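Local coordinates for protein AT-less polyketide synthase (Streptomyces platensis subsp. rosaceus, PDB 4QYR) that contains a ketosynthase domain of the isomigrastatin polyketide synthase, which probably condenses an acyl chain with a carrier-protein-bound extender unit, at residues 117-122 / 160-165. Numbering follows the deposited sequence.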
loop_
_atom_site.group_PDB
_atom_site.type_symbol
_atom_site.label_atom_id
_atom_site.label_comp_id
_atom_site.label_asym_id
_atom_site.label_seq_id
_atom_site.Cartn_x
_atom_site.Cartn_y
_atom_site.Cartn_z
ATOM N N THR A 117 -2.854 -15.040 -7.676
ATOM C CA THR A 117 -1.911 -14.103 -8.236
ATOM C C THR A 117 -2.129 -12.755 -7.590
ATOM O O THR A 117 -3.259 -12.244 -7.548
ATOM C CB THR A 117 -2.079 -13.991 -9.740
ATOM O OG1 THR A 117 -1.623 -15.205 -10.334
ATOM C CG2 THR A 117 -1.270 -12.831 -10.295
ATOM N N GLY A 118 -1.047 -12.181 -7.079
ATOM C CA GLY A 118 -1.112 -10.881 -6.442
ATOM C C GLY A 118 -0.889 -9.759 -7.428
ATOM O O GLY A 118 -0.284 -9.942 -8.478
ATOM N N VAL A 119 -1.380 -8.584 -7.080
ATOM C CA VAL A 119 -1.289 -7.429 -7.946
ATOM C C VAL A 119 -0.912 -6.218 -7.119
ATOM O O VAL A 119 -1.662 -5.818 -6.234
ATOM C CB VAL A 119 -2.609 -7.154 -8.657
ATOM C CG1 VAL A 119 -2.527 -5.826 -9.397
ATOM C CG2 VAL A 119 -2.979 -8.325 -9.587
ATOM N N TYR A 120 0.255 -5.648 -7.405
ATOM C CA TYR A 120 0.812 -4.534 -6.629
ATOM C C TYR A 120 1.214 -3.436 -7.581
ATOM O O TYR A 120 2.168 -3.586 -8.330
ATOM C CB TYR A 120 2.011 -4.986 -5.812
ATOM C CG TYR A 120 1.779 -6.278 -5.080
ATOM C CD1 TYR A 120 1.470 -6.294 -3.730
ATOM C CD2 TYR A 120 1.876 -7.493 -5.744
ATOM C CE1 TYR A 120 1.274 -7.491 -3.056
ATOM C CE2 TYR A 120 1.684 -8.687 -5.091
ATOM C CZ TYR A 120 1.383 -8.692 -3.752
ATOM O OH TYR A 120 1.181 -9.912 -3.132
ATOM N N PHE A 121 0.486 -2.336 -7.577
ATOM C CA PHE A 121 0.681 -1.352 -8.627
ATOM C C PHE A 121 0.902 0.038 -8.019
ATOM O O PHE A 121 0.122 0.496 -7.183
ATOM C CB PHE A 121 -0.522 -1.358 -9.552
ATOM C CG PHE A 121 -0.199 -1.031 -10.960
ATOM C CD1 PHE A 121 -0.120 -2.040 -11.912
ATOM C CD2 PHE A 121 0.019 0.279 -11.354
ATOM C CE1 PHE A 121 0.189 -1.744 -13.240
ATOM C CE2 PHE A 121 0.325 0.581 -12.684
ATOM C CZ PHE A 121 0.408 -0.428 -13.625
ATOM N N GLY A 122 1.979 0.705 -8.419
ATOM C CA GLY A 122 2.319 1.977 -7.809
ATOM C C GLY A 122 1.644 3.100 -8.549
ATOM O O GLY A 122 1.568 3.070 -9.780
ATOM N N LEU A 160 -8.653 -10.094 -14.360
ATOM C CA LEU A 160 -7.900 -11.328 -14.486
ATOM C C LEU A 160 -8.481 -12.484 -13.689
ATOM O O LEU A 160 -8.037 -13.617 -13.835
ATOM C CB LEU A 160 -6.469 -11.087 -14.040
ATOM C CG LEU A 160 -5.782 -9.982 -14.850
ATOM C CD1 LEU A 160 -4.304 -9.899 -14.529
ATOM C CD2 LEU A 160 -6.015 -10.215 -16.338
ATOM N N ASP A 161 -9.476 -12.197 -12.858
ATOM C CA ASP A 161 -10.037 -13.178 -11.930
ATOM C C ASP A 161 -8.961 -13.866 -11.089
ATOM O O ASP A 161 -8.873 -15.084 -11.047
ATOM C CB ASP A 161 -10.870 -14.226 -12.678
ATOM C CG ASP A 161 -11.580 -15.212 -11.737
ATOM O OD1 ASP A 161 -12.068 -14.795 -10.656
ATOM O OD2 ASP A 161 -11.632 -16.419 -12.081
ATOM N N VAL A 162 -8.140 -13.084 -10.411
ATOM C CA VAL A 162 -7.191 -13.666 -9.475
ATOM C C VAL A 162 -7.500 -13.210 -8.034
ATOM O O VAL A 162 -8.243 -12.260 -7.843
ATOM C CB VAL A 162 -5.785 -13.295 -9.856
ATOM C CG1 VAL A 162 -5.551 -13.712 -11.262
ATOM C CG2 VAL A 162 -5.617 -11.808 -9.715
ATOM N N HIS A 163 -6.926 -13.887 -7.041
ATOM C CA HIS A 163 -7.348 -13.740 -5.656
ATOM C C HIS A 163 -6.219 -13.472 -4.683
ATOM O O HIS A 163 -6.402 -13.591 -3.474
ATOM C CB HIS A 163 -8.075 -14.999 -5.213
ATOM C CG HIS A 163 -9.239 -15.340 -6.078
ATOM N ND1 HIS A 163 -9.176 -16.309 -7.058
ATOM C CD2 HIS A 163 -10.488 -14.821 -6.137
ATOM C CE1 HIS A 163 -10.341 -16.376 -7.676
ATOM N NE2 HIS A 163 -11.151 -15.477 -7.141
ATOM N N GLY A 164 -5.047 -13.138 -5.208
ATOM C CA GLY A 164 -3.942 -12.767 -4.355
ATOM C C GLY A 164 -4.260 -11.384 -3.830
ATOM O O GLY A 164 -5.260 -10.798 -4.212
ATOM N N PRO A 165 -3.423 -10.853 -2.945
ATOM C CA PRO A 165 -3.581 -9.462 -2.508
ATOM C C PRO A 165 -3.555 -8.487 -3.686
ATOM O O PRO A 165 -2.690 -8.627 -4.560
ATOM C CB PRO A 165 -2.363 -9.247 -1.614
ATOM C CG PRO A 165 -2.062 -10.600 -1.098
ATOM C CD PRO A 165 -2.372 -11.556 -2.203
HETATM O O HOH W 1 -5.144 -10.255 -6.885
#
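Val119 and Pro165 meet where a beta-alpha-beta crossover of the ketosynthase core returns to its sheet: helix 149-160 has ended, and the chain comes alongside strand 117-122 before becoming strand 166-169. Val119 N donates to Pro165 O at 2.8 Å in an almost straight hydrogen bond (170°). Pro165 has no N-H to give to a neighbouring strand, but its carbonyl still starts the parallel pairing, which continues between Val119 and Glu167.

One step earlier, Gly164 N makes a weak, bent hydrogen bond to Thr117 O (3.1 Å, 131°). A water supports the same oxygen, donating to Thr117 O at 2.8 Å and to Gly164 O at 2.7 Å, so it bridges two buried carbonyls. Gly164 has no side chain where one would run into Thr117 C and Gly118 N, which lets its CA come to 4.0 Å from Gly118 CA. The bare CA of Gly118 leaves room for Tyr120 OH.

Apolar groups flank the backbone. Val162, whose CB points toward the strand, sets CG1 3.8 Å from Thr117 CB, while its CG2 reaches the Val119 CG2 methyl at 4.4 Å. The Thr117 hydroxyl is satisfied by a hydrogen bond to Pro114 O. The Tyr120 side chain lies alongside that of Pro165, pointing the same way, and the phenol oxygen comes to 3.9 Å from Pro165 CG. Pro165 O stands over one ring face, toward the rim, and the hydroxyl is hydrogen-bonded to His186.

The turn also faces the second subunit, whose Arg272 N is hydrogen-bonded to Asp161 OD1. Asp161, with positive phi, is the C-prime residue of the Schellman motif that closes the helix. Such a crossover between adjacent parallel strands is characteristic of the N-terminal half of the thiolase fold shared by condensing enzymes.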